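Local coordinates for protein LacI family sugar-binding transcriptional regulator (Enterococcus faecalis V583, PDB 4RK0) that binds ribose in the cleft between two lobes of a periplasmic-binding-protein-like fold and probably acts as a sugar-responsive, DNA-binding repressor of transcription, at residues S7-I13 and V64-A70; H119-H125 and T270-K274; I129-P133 and A184-I189; A230-L236 and T259-Q263. All coordinates share one frame; numbering follows the deposited sequence.

Contacts 1 and 3 are buried and both join parallel strands, but in different sheets, the centres of the two contacts about 30 Å apart: contact 1 pairs two neighbouring strands of the mixed sheet along their length, whereas contact 3 has a single bridge and then packs a helix start on the strand. Contact 4, only partly buried, reaches the same mixed sheet as contact 1, through strand 257-265. Contact 2 lies farthest out, where a helix end meets the C-terminal tail, and relies on polar side chains where contacts 1 and 3 rely on backbone bonds and aliphatic packing. Contacts 3 and 4 each send one amide side chain to the ribose.

Contact 1. Residues S7-I13 and V64-A70; sequences SKTIGVI and VDGFVIA
Gly11 lies opposite Phe67 in two parallel strands, 9-13 and 66-69, and its O accepts from Val68 N at 2.8 Å. The ladder runs on either side of this bond: Gly11 N reaches Gly66 O, Ile13 N reaches Val68 O at 2.9 Å with a nearly straight N-H...O angle of 168°, and Ala70 N closes on Ile13 O. Between these rungs Phe67 CA-H makes a second, weaker approach to Gly11 O. These are the second and third strands from one edge of the mixed sheet in one lobe of the periplasmic-binding-protein-like fold, with strand 39-44 bonded to the far edge of 9-13 and strand 90-93 packed beside 66-69. Ile10 can be followed outward from the backbone: CB lies 3.9 Å from Gly66 O, and CG2, anti to the backbone N (chi1 -56° places CG1 beside that N instead), comes to 3.5 Å from Gly66 O and also meets Val68 CG2. At the tip, CD1 lies against the Gly66 backbone, 4.0 Å from Gly66 N. Helix 233-249 covers this face, its Leu244 touching both Ile10 and Val68. On the reverse face the Phe67 ring stands beside Gly11, CD1 3.8 Å from Gly11 CA, a spot where a glycine leaves room for the ring; Val64 CG2 rests on one of its faces, offset toward the rim. At the N-terminal end Thr9 OG1 meets Val64 CG1 at 3.4 Å, and the two side chains cross at about a right angle.

Contact 2. Residues H119-H125 and T270-K274; sequences HLQEQRH and TAPLK
A Schellman motif ends helix 109-122, with Arg124 as its positive-phi C-prime residue, and the C-terminal tail 270-274 runs across this helix end, bonded by Leu273 N to Gln123 O at 2.8 Å. The hydroxyl of Thr270 is held by two side chains. His119 NE2 meets Thr270 OG1 at 2.7 Å, at the edge of the imidazole and in its plane, while Gln123 NE2 donates to the same OG1 at 3.0 Å along a nearly straight line of 168° that lies in the amide plane. Gln123 can do this because chi1 (-59°) puts CG over one face of the His119 ring, and the bend at chi2 (-74°) then turns the amide toward the tail. Its other amide atom, OE1, lies against the Pro272 ring, 3.3 Å from Pro272 CG. In this lobe of the periplasmic-binding-protein-like fold the tail thus joins the end of helix 109-122 to strand 209-211, since Ser209 touches both Thr270 and His125 and its hydroxyl takes the bond from Ala271 N. His125 bridges two groups: NE2 donates to Ala271 O at 3.0 Å, the acceptor lying somewhat out of the ring plane, and ND1 is bonded to Thr180. With both ring nitrogens engaged the imidazole cannot readily turn, and Leu273 CB sits over one of its faces, with Leu273 CG 3.8 Å from ND1. Farther out, the Arg124 guanidinium lies with one face against Pro272 CB, at 3.9 Å from NH2, and NH1 makes a weak bond to Leu273 O.

Contact 3. Residues I129-P133 and A184-I189; sequences IVVMP and AINDEI. With RIB (alpha-D-ribofuranose), chain E.
Val131 and Ile185 join where two neighbouring strands of a four-stranded parallel sheet come to their C-terminal ends, in one of the two alpha/beta lobes of a periplasmic-binding-protein-like fold. Val131 pairs with Ala184 in a parallel bridge, and Ile185 N donates to Val131 O at 3.0 Å. Beyond this bond the side chains separate onto two faces. On one, Ile185 faces the strand: its CB packs against Met132 CB at 3.9 Å, CG2 reaches Pro133 CD with the two side chains at about a right angle, and CD1 slants across Val130 CG1. Helix 138-150 covers this side through Ile140, Leu144 and Phe147. On the other face Val131 points CG1, anti to its own N (chi1 -179°), at Ile189 CG2, 3.6 Å away, the first turn of helix 187-199 thereby lying against the strand. Ile189 CD1, at the end of an extended chain, lies 3.8 Å from Val131 O. Asn186, the N-cap of that helix, uses its amide twice: OD1 accepts from Ile189 N at 2.9 Å, the donor standing above the carbonyl plane, which fixes the amide so that ND2 faces the sugar and donates to O5 of ribose at 2.9 Å with an N-H...O angle of 166°.

Contact 4. Residues A230-L236 and T259-Q263; sequences AQPVFQL and TLPVQ. With RIB (alpha-D-ribofuranose), chain E.
Leu260 packs into the turn at the start of helix 233-249. Its CB lies 3.9 Å from Pro232 CG, and CD1 comes to 3.8 Å from Leu236 CA, while CD2 meets the amide of Gln235 at NE2, 3.9 Å away; the extended Gln235 side chain crosses that of Leu260 at a slant. Next, Pro261 contributes mainly its carbonyl: Pro261 O lies 3.3 Å from Pro232 CD. Val262 then turns its CB toward Ala230 O at 3.3 Å, and CG1 lies over Gln231 CA. Gln263 closes the run as an antiparallel hydrogen-bonded pair with Ala230 of strand 228-230, outermost in the mixed sheet within this chain: Ala230 N donates to Gln263 O at 2.7 Å, and the return bond is weak and longer. Beyond this pair, Pro232 centres an inverse gamma turn that leads into the helix. Just before it, Gln231 points away from the strand; its OE1 is held by Thr107, and NE2 donates to O2 of ribose at 3.1 Å, nearly straight at 174°, as well as to Asp214. This is consistent with a pocket amide whose rotation is held by its polar partners, next to a backbone packed against Leu260 through Pro232.

Contact 1. Residues S7-I13 and V64-A70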
# COMPACT_ATOMS: atom_id res chain seq x y z
N SER A 7 11.66 -26.76 3.44
CA SER A 7 11.47 -25.60 2.50
C SER A 7 11.49 -24.24 3.20
O SER A 7 11.89 -23.24 2.60
CB SER A 7 10.17 -25.77 1.71
OG SER A 7 9.03 -25.63 2.55
N LYS A 8 11.08 -24.20 4.47
CA LYS A 8 11.03 -22.97 5.28
C LYS A 8 10.14 -21.89 4.62
O LYS A 8 10.54 -20.76 4.41
CB LYS A 8 12.44 -22.45 5.56
CG LYS A 8 13.27 -23.37 6.48
CD LYS A 8 14.24 -22.56 7.33
CE LYS A 8 15.24 -23.44 8.05
NZ LYS A 8 16.22 -24.05 7.11
N THR A 9 8.91 -22.28 4.32
CA THR A 9 7.95 -21.43 3.64
C THR A 9 6.78 -21.12 4.57
O THR A 9 6.29 -22.00 5.27
CB THR A 9 7.44 -22.11 2.35
OG1 THR A 9 6.83 -23.37 2.66
CG2 THR A 9 8.58 -22.34 1.37
N ILE A 10 6.34 -19.86 4.60
CA ILE A 10 5.12 -19.48 5.32
C ILE A 10 4.07 -18.85 4.38
O ILE A 10 4.36 -17.86 3.72
CB ILE A 10 5.41 -18.42 6.38
CG1 ILE A 10 6.49 -18.92 7.34
CG2 ILE A 10 4.13 -18.02 7.10
CD1 ILE A 10 6.02 -20.00 8.29
N GLY A 11 2.86 -19.39 4.36
CA GLY A 11 1.78 -18.80 3.53
C GLY A 11 1.03 -17.71 4.27
O GLY A 11 0.68 -17.89 5.40
N VAL A 12 0.82 -16.55 3.63
CA VAL A 12 0.17 -15.44 4.29
C VAL A 12 -1.03 -15.03 3.47
O VAL A 12 -0.88 -14.68 2.31
CB VAL A 12 1.11 -14.23 4.38
CG1 VAL A 12 0.36 -13.06 5.02
CG2 VAL A 12 2.36 -14.61 5.18
N ILE A 13 -2.21 -15.13 4.08
CA ILE A 13 -3.47 -14.90 3.42
C ILE A 13 -4.10 -13.64 4.01
O ILE A 13 -4.53 -13.62 5.16
CB ILE A 13 -4.48 -16.07 3.65
CG1 ILE A 13 -3.82 -17.43 3.45
CG2 ILE A 13 -5.72 -15.87 2.81
CD1 ILE A 13 -3.21 -17.68 2.11
N VAL A 64 3.21 -26.29 3.05
CA VAL A 64 4.11 -25.26 3.59
C VAL A 64 4.31 -25.53 5.05
O VAL A 64 3.58 -26.31 5.68
CB VAL A 64 3.57 -23.81 3.42
CG1 VAL A 64 3.47 -23.44 1.95
CG2 VAL A 64 2.24 -23.61 4.13
N ASP A 65 5.30 -24.85 5.62
CA ASP A 65 5.64 -25.02 7.01
C ASP A 65 4.64 -24.34 7.93
O ASP A 65 4.47 -24.75 9.07
CB ASP A 65 7.06 -24.52 7.25
CG ASP A 65 8.07 -25.30 6.44
OD1 ASP A 65 8.00 -26.54 6.44
OD2 ASP A 65 8.92 -24.67 5.78
N GLY A 66 3.92 -23.33 7.43
CA GLY A 66 2.92 -22.70 8.29
C GLY A 66 2.14 -21.61 7.56
O GLY A 66 2.58 -21.14 6.52
N PHE A 67 0.98 -21.27 8.11
CA PHE A 67 0.06 -20.29 7.51
C PHE A 67 -0.32 -19.19 8.48
O PHE A 67 -0.69 -19.45 9.62
CB PHE A 67 -1.27 -20.95 7.05
CG PHE A 67 -1.20 -21.64 5.72
CD1 PHE A 67 -1.21 -20.90 4.55
CD2 PHE A 67 -1.15 -23.03 5.63
CE1 PHE A 67 -1.14 -21.53 3.31
CE2 PHE A 67 -1.08 -23.66 4.39
CZ PHE A 67 -1.08 -22.92 3.23
N VAL A 68 -0.28 -17.95 8.00
CA VAL A 68 -0.91 -16.83 8.71
C VAL A 68 -2.22 -16.53 7.96
O VAL A 68 -2.17 -16.27 6.77
CB VAL A 68 -0.02 -15.56 8.63
CG1 VAL A 68 -0.68 -14.41 9.37
CG2 VAL A 68 1.37 -15.84 9.20
N ILE A 69 -3.34 -16.51 8.68
CA ILE A 69 -4.68 -16.40 8.09
C ILE A 69 -5.39 -15.18 8.67
O ILE A 69 -5.79 -15.14 9.81
CB ILE A 69 -5.54 -17.70 8.24
CG1 ILE A 69 -4.80 -18.89 7.62
CG2 ILE A 69 -6.90 -17.48 7.55
CD1 ILE A 69 -5.32 -20.26 7.98
N ALA A 70 -5.49 -14.14 7.84
CA ALA A 70 -6.10 -12.91 8.23
C ALA A 70 -7.44 -12.68 7.49
O ALA A 70 -8.05 -11.64 7.69
CB ALA A 70 -5.16 -11.74 7.93

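Contact 2. Residues H119-H125 and T270-K274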
# COMPACT_ATOMS: atom_id res chain seq x y z
N HIS A 119 -14.36 10.28 22.24
CA HIS A 119 -13.89 11.48 21.60
C HIS A 119 -15.00 12.34 21.04
O HIS A 119 -15.01 13.57 21.26
CB HIS A 119 -12.92 11.12 20.50
CG HIS A 119 -12.36 12.31 19.84
ND1 HIS A 119 -11.52 13.18 20.48
CD2 HIS A 119 -12.60 12.84 18.61
CE1 HIS A 119 -11.22 14.17 19.66
NE2 HIS A 119 -11.88 14.00 18.54
N LEU A 120 -15.93 11.74 20.29
CA LEU A 120 -17.04 12.53 19.70
C LEU A 120 -17.93 13.12 20.78
O LEU A 120 -18.42 14.25 20.66
CB LEU A 120 -17.86 11.73 18.70
CG LEU A 120 -17.15 11.36 17.37
CD1 LEU A 120 -17.99 10.46 16.50
CD2 LEU A 120 -16.75 12.63 16.61
N GLN A 121 -18.12 12.38 21.86
CA GLN A 121 -18.82 12.95 23.04
C GLN A 121 -18.09 14.15 23.66
O GLN A 121 -18.73 15.16 23.97
CB GLN A 121 -19.01 11.82 24.09
CG GLN A 121 -20.12 12.02 25.11
CD GLN A 121 -20.23 10.82 26.07
OE1 GLN A 121 -19.70 9.74 25.79
NE2 GLN A 121 -20.91 11.02 27.19
N GLU A 122 -16.77 14.03 23.90
CA GLU A 122 -15.97 15.18 24.36
C GLU A 122 -16.11 16.42 23.44
O GLU A 122 -16.16 17.54 23.91
CB GLU A 122 -14.50 14.78 24.49
CG GLU A 122 -13.65 15.80 25.20
CD GLU A 122 -12.18 15.65 24.87
OE1 GLU A 122 -11.40 15.35 25.79
OE2 GLU A 122 -11.81 15.83 23.68
N GLN A 123 -16.25 16.20 22.14
CA GLN A 123 -16.49 17.27 21.18
C GLN A 123 -17.98 17.62 21.05
O GLN A 123 -18.38 18.38 20.19
CB GLN A 123 -15.92 16.87 19.83
CG GLN A 123 -14.43 16.57 19.82
CD GLN A 123 -13.55 17.81 19.93
OE1 GLN A 123 -13.72 18.65 20.81
NE2 GLN A 123 -12.62 17.93 19.02
N ARG A 124 -18.81 17.03 21.91
CA ARG A 124 -20.22 17.41 22.05
C ARG A 124 -21.11 17.08 20.87
O ARG A 124 -22.18 17.67 20.74
CB ARG A 124 -20.36 18.90 22.34
CG ARG A 124 -19.31 19.42 23.29
CD ARG A 124 -19.79 20.63 24.09
NE ARG A 124 -19.72 21.85 23.30
CZ ARG A 124 -18.71 22.72 23.29
NH1 ARG A 124 -18.80 23.79 22.51
NH2 ARG A 124 -17.62 22.55 24.03
N HIS A 125 -20.72 16.12 20.05
CA HIS A 125 -21.60 15.68 18.97
C HIS A 125 -22.70 14.77 19.50
O HIS A 125 -22.41 13.84 20.24
CB HIS A 125 -20.79 14.99 17.88
CG HIS A 125 -19.88 15.95 17.19
ND1 HIS A 125 -20.30 16.74 16.15
CD2 HIS A 125 -18.62 16.33 17.48
CE1 HIS A 125 -19.32 17.55 15.79
NE2 HIS A 125 -18.29 17.34 16.59
N THR A 270 -11.56 16.73 13.91
CA THR A 270 -12.74 17.00 14.72
C THR A 270 -12.68 18.34 15.41
O THR A 270 -11.61 18.89 15.64
CB THR A 270 -12.94 15.91 15.81
OG1 THR A 270 -11.93 16.03 16.83
CG2 THR A 270 -12.86 14.51 15.20
N ALA A 271 -13.85 18.85 15.78
CA ALA A 271 -13.93 20.06 16.55
C ALA A 271 -15.19 20.09 17.41
O ALA A 271 -16.18 19.44 17.10
CB ALA A 271 -13.90 21.30 15.63
N PRO A 272 -15.16 20.86 18.51
CA PRO A 272 -16.37 20.88 19.35
C PRO A 272 -17.55 21.46 18.62
O PRO A 272 -17.43 22.46 17.91
CB PRO A 272 -15.97 21.71 20.58
CG PRO A 272 -14.50 21.84 20.55
CD PRO A 272 -14.01 21.53 19.15
N LEU A 273 -18.70 20.82 18.76
CA LEU A 273 -19.90 21.38 18.16
C LEU A 273 -20.20 22.72 18.83
O LEU A 273 -20.27 22.80 20.06
CB LEU A 273 -21.11 20.47 18.33
CG LEU A 273 -21.92 20.04 17.11
CD1 LEU A 273 -23.34 19.79 17.58
CD2 LEU A 273 -21.88 21.04 15.96
N LYS A 274 -20.36 23.76 18.01
CA LYS A 274 -20.50 25.14 18.48
C LYS A 274 -21.95 25.58 18.37
O LYS A 274 -22.85 24.75 18.24
CB LYS A 274 -19.60 26.07 17.66

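Contact 3. Residues I129-P133 and A184-I189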
# COMPACT_ATOMS: atom_id res chain seq x y z
N ILE A 129 -22.89 9.47 12.68
CA ILE A 129 -23.03 8.42 11.71
C ILE A 129 -21.85 7.50 11.87
O ILE A 129 -20.73 7.97 12.05
CB ILE A 129 -22.97 8.96 10.26
CG1 ILE A 129 -24.05 10.00 9.98
CG2 ILE A 129 -23.03 7.80 9.30
CD1 ILE A 129 -25.40 9.41 9.66
N VAL A 130 -22.09 6.20 11.79
CA VAL A 130 -21.02 5.23 11.69
C VAL A 130 -21.06 4.67 10.29
O VAL A 130 -22.10 4.19 9.83
CB VAL A 130 -21.16 4.09 12.71
CG1 VAL A 130 -20.01 3.10 12.55
CG2 VAL A 130 -21.20 4.63 14.12
N VAL A 131 -19.93 4.73 9.58
CA VAL A 131 -19.89 4.29 8.20
C VAL A 131 -19.07 3.02 8.16
O VAL A 131 -17.87 3.00 8.55
CB VAL A 131 -19.24 5.34 7.26
CG1 VAL A 131 -19.23 4.85 5.83
CG2 VAL A 131 -19.94 6.67 7.34
N MET A 132 -19.69 1.95 7.68
CA MET A 132 -19.07 0.61 7.76
C MET A 132 -19.61 -0.36 6.72
O MET A 132 -20.64 -0.07 6.14
CB MET A 132 -19.29 0.05 9.18
CG MET A 132 -20.72 -0.36 9.53
SD MET A 132 -20.77 -0.77 11.32
CE MET A 132 -19.81 -2.28 11.35
N PRO A 133 -18.94 -1.50 6.48
CA PRO A 133 -19.43 -2.45 5.50
C PRO A 133 -20.58 -3.27 6.02
O PRO A 133 -20.72 -3.39 7.24
CB PRO A 133 -18.23 -3.35 5.19
CG PRO A 133 -17.37 -3.27 6.40
CD PRO A 133 -17.69 -1.98 7.11
N ALA A 184 -15.69 6.75 10.83
CA ALA A 184 -15.38 5.92 9.70
C ALA A 184 -14.67 4.69 10.22
O ALA A 184 -13.68 4.80 10.93
CB ALA A 184 -14.49 6.66 8.72
N ILE A 185 -15.17 3.51 9.85
CA ILE A 185 -14.70 2.29 10.51
C ILE A 185 -13.31 1.88 10.07
O ILE A 185 -12.69 1.03 10.69
CB ILE A 185 -15.74 1.15 10.38
CG1 ILE A 185 -15.92 0.42 11.70
CG2 ILE A 185 -15.36 0.19 9.29
CD1 ILE A 185 -16.74 1.20 12.68
N ASN A 186 -12.81 2.49 9.00
CA ASN A 186 -11.37 2.47 8.75
C ASN A 186 -10.92 3.76 8.07
O ASN A 186 -11.76 4.56 7.62
CB ASN A 186 -10.87 1.21 8.04
CG ASN A 186 -11.10 1.21 6.55
OD1 ASN A 186 -11.95 1.93 6.02
ND2 ASN A 186 -10.35 0.36 5.86
N ASP A 187 -9.60 3.96 8.04
CA ASP A 187 -9.03 5.21 7.49
C ASP A 187 -9.33 5.32 5.99
O ASP A 187 -9.59 6.42 5.49
CB ASP A 187 -7.54 5.33 7.77
CG ASP A 187 -7.21 5.60 9.27
OD1 ASP A 187 -8.07 6.10 10.00
OD2 ASP A 187 -6.09 5.32 9.67
N GLU A 188 -9.31 4.23 5.26
CA GLU A 188 -9.65 4.28 3.83
C GLU A 188 -11.07 4.81 3.59
O GLU A 188 -11.28 5.67 2.73
CB GLU A 188 -9.49 2.89 3.19
CG GLU A 188 -8.04 2.44 3.09
CD GLU A 188 -7.75 1.59 1.87
OE1 GLU A 188 -8.55 0.69 1.54
OE2 GLU A 188 -6.71 1.80 1.22
N ILE A 189 -12.06 4.35 4.36
CA ILE A 189 -13.39 4.97 4.29
C ILE A 189 -13.33 6.48 4.55
O ILE A 189 -14.02 7.26 3.88
CB ILE A 189 -14.37 4.33 5.27
CG1 ILE A 189 -14.69 2.93 4.76
CG2 ILE A 189 -15.64 5.16 5.38
CD1 ILE A 189 -15.63 2.12 5.65
O5 RIB E . -8.22 -0.90 7.43
C5 RIB E . -8.40 -2.25 7.04
C4 RIB E . -9.28 -2.83 8.06
O4 RIB E . -9.71 -4.18 7.76
C3 RIB E . -8.32 -2.68 9.22
O3 RIB E . -9.03 -1.79 10.09
C2 RIB E . -8.13 -4.14 9.63
O2 RIB E . -8.27 -4.32 11.01
C1 RIB E . -9.04 -5.00 8.73
O1 RIB E . -9.85 -5.89 9.49

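Contact 4. Residues A230-L236 and T259-Q263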
# COMPACT_ATOMS: atom_id res chain seq x y z
N ALA A 230 -5.40 4.27 16.62
CA ALA A 230 -4.23 3.60 16.13
C ALA A 230 -4.19 2.12 16.51
O ALA A 230 -4.28 1.77 17.68
CB ALA A 230 -2.94 4.27 16.65
N GLN A 231 -4.04 1.28 15.50
CA GLN A 231 -3.69 -0.14 15.68
C GLN A 231 -2.19 -0.31 15.51
O GLN A 231 -1.64 0.28 14.61
CB GLN A 231 -4.34 -1.02 14.62
CG GLN A 231 -5.86 -1.09 14.68
CD GLN A 231 -6.37 -2.29 13.93
OE1 GLN A 231 -6.09 -3.43 14.31
NE2 GLN A 231 -7.08 -2.06 12.82
N PRO A 232 -1.56 -1.16 16.33
CA PRO A 232 -0.13 -1.40 16.25
C PRO A 232 0.19 -2.47 15.23
O PRO A 232 0.55 -3.59 15.60
CB PRO A 232 0.23 -1.84 17.68
CG PRO A 232 -1.01 -2.49 18.20
CD PRO A 232 -2.15 -1.72 17.57
N VAL A 233 0.03 -2.12 13.96
CA VAL A 233 -0.02 -3.10 12.88
C VAL A 233 1.30 -3.72 12.57
O VAL A 233 1.36 -4.93 12.29
CB VAL A 233 -0.72 -2.61 11.55
CG1 VAL A 233 -0.02 -1.40 10.91
CG2 VAL A 233 -0.85 -3.75 10.57
N PHE A 234 2.38 -2.94 12.63
CA PHE A 234 3.72 -3.50 12.41
C PHE A 234 3.97 -4.53 13.47
O PHE A 234 4.38 -5.67 13.17
CB PHE A 234 4.81 -2.41 12.50
CG PHE A 234 6.15 -2.89 12.08
CD1 PHE A 234 6.40 -3.11 10.76
CD2 PHE A 234 7.12 -3.20 13.01
CE1 PHE A 234 7.64 -3.57 10.34
CE2 PHE A 234 8.37 -3.66 12.60
CZ PHE A 234 8.63 -3.84 11.27
N GLN A 235 3.67 -4.15 14.71
CA GLN A 235 3.85 -5.03 15.86
C GLN A 235 2.92 -6.22 15.82
O GLN A 235 3.29 -7.29 16.26
CB GLN A 235 3.63 -4.26 17.15
CG GLN A 235 3.88 -5.10 18.41
CD GLN A 235 3.38 -4.40 19.65
OE1 GLN A 235 3.08 -3.21 19.64
NE2 GLN A 235 3.31 -5.13 20.74
N LEU A 236 1.71 -6.04 15.30
CA LEU A 236 0.81 -7.17 15.08
C LEU A 236 1.43 -8.19 14.12
O LEU A 236 1.38 -9.39 14.40
CB LEU A 236 -0.53 -6.66 14.52
CG LEU A 236 -1.58 -7.68 14.14
CD1 LEU A 236 -1.94 -8.57 15.31
CD2 LEU A 236 -2.78 -6.91 13.57
N THR A 259 -4.20 -10.13 22.82
CA THR A 259 -4.80 -8.90 22.32
C THR A 259 -3.86 -7.72 22.51
O THR A 259 -3.48 -7.41 23.63
CB THR A 259 -6.11 -8.63 23.06
OG1 THR A 259 -6.96 -9.75 22.85
CG2 THR A 259 -6.80 -7.38 22.54
N LEU A 260 -3.52 -7.03 21.42
CA LEU A 260 -2.70 -5.82 21.48
C LEU A 260 -3.60 -4.60 21.64
O LEU A 260 -4.73 -4.54 21.05
CB LEU A 260 -1.82 -5.70 20.22
CG LEU A 260 -0.88 -6.86 19.89
CD1 LEU A 260 0.00 -6.50 18.71
CD2 LEU A 260 -0.00 -7.26 21.07
N PRO A 261 -3.15 -3.61 22.42
CA PRO A 261 -3.93 -2.43 22.72
C PRO A 261 -3.98 -1.41 21.56
O PRO A 261 -3.20 -1.49 20.64
CB PRO A 261 -3.19 -1.82 23.91
CG PRO A 261 -1.77 -2.11 23.60
CD PRO A 261 -1.79 -3.51 23.03
N VAL A 262 -4.96 -0.53 21.62
CA VAL A 262 -5.11 0.57 20.65
C VAL A 262 -5.17 1.90 21.41
O VAL A 262 -5.41 1.91 22.62
CB VAL A 262 -6.38 0.38 19.77
CG1 VAL A 262 -6.31 -0.93 19.01
CG2 VAL A 262 -7.67 0.48 20.55
N GLN A 263 -4.98 3.02 20.72
CA GLN A 263 -5.14 4.35 21.36
C GLN A 263 -5.63 5.39 20.37
O GLN A 263 -5.43 5.25 19.14
CB GLN A 263 -3.82 4.80 21.94
CG GLN A 263 -2.80 5.12 20.89
CD GLN A 263 -1.44 5.39 21.48
OE1 GLN A 263 -1.32 6.06 22.50
NE2 GLN A 263 -0.41 4.86 20.85
O5 RIB E . -8.22 -0.90 7.43
C5 RIB E . -8.40 -2.25 7.04
C4 RIB E . -9.28 -2.83 8.06
O4 RIB E . -9.71 -4.18 7.76
C3 RIB E . -8.32 -2.68 9.22
O3 RIB E . -9.03 -1.79 10.09
C2 RIB E . -8.13 -4.14 9.63
O2 RIB E . -8.27 -4.32 11.01
C1 RIB E . -9.04 -5.00 8.73
O1 RIB E . -9.85 -5.89 9.49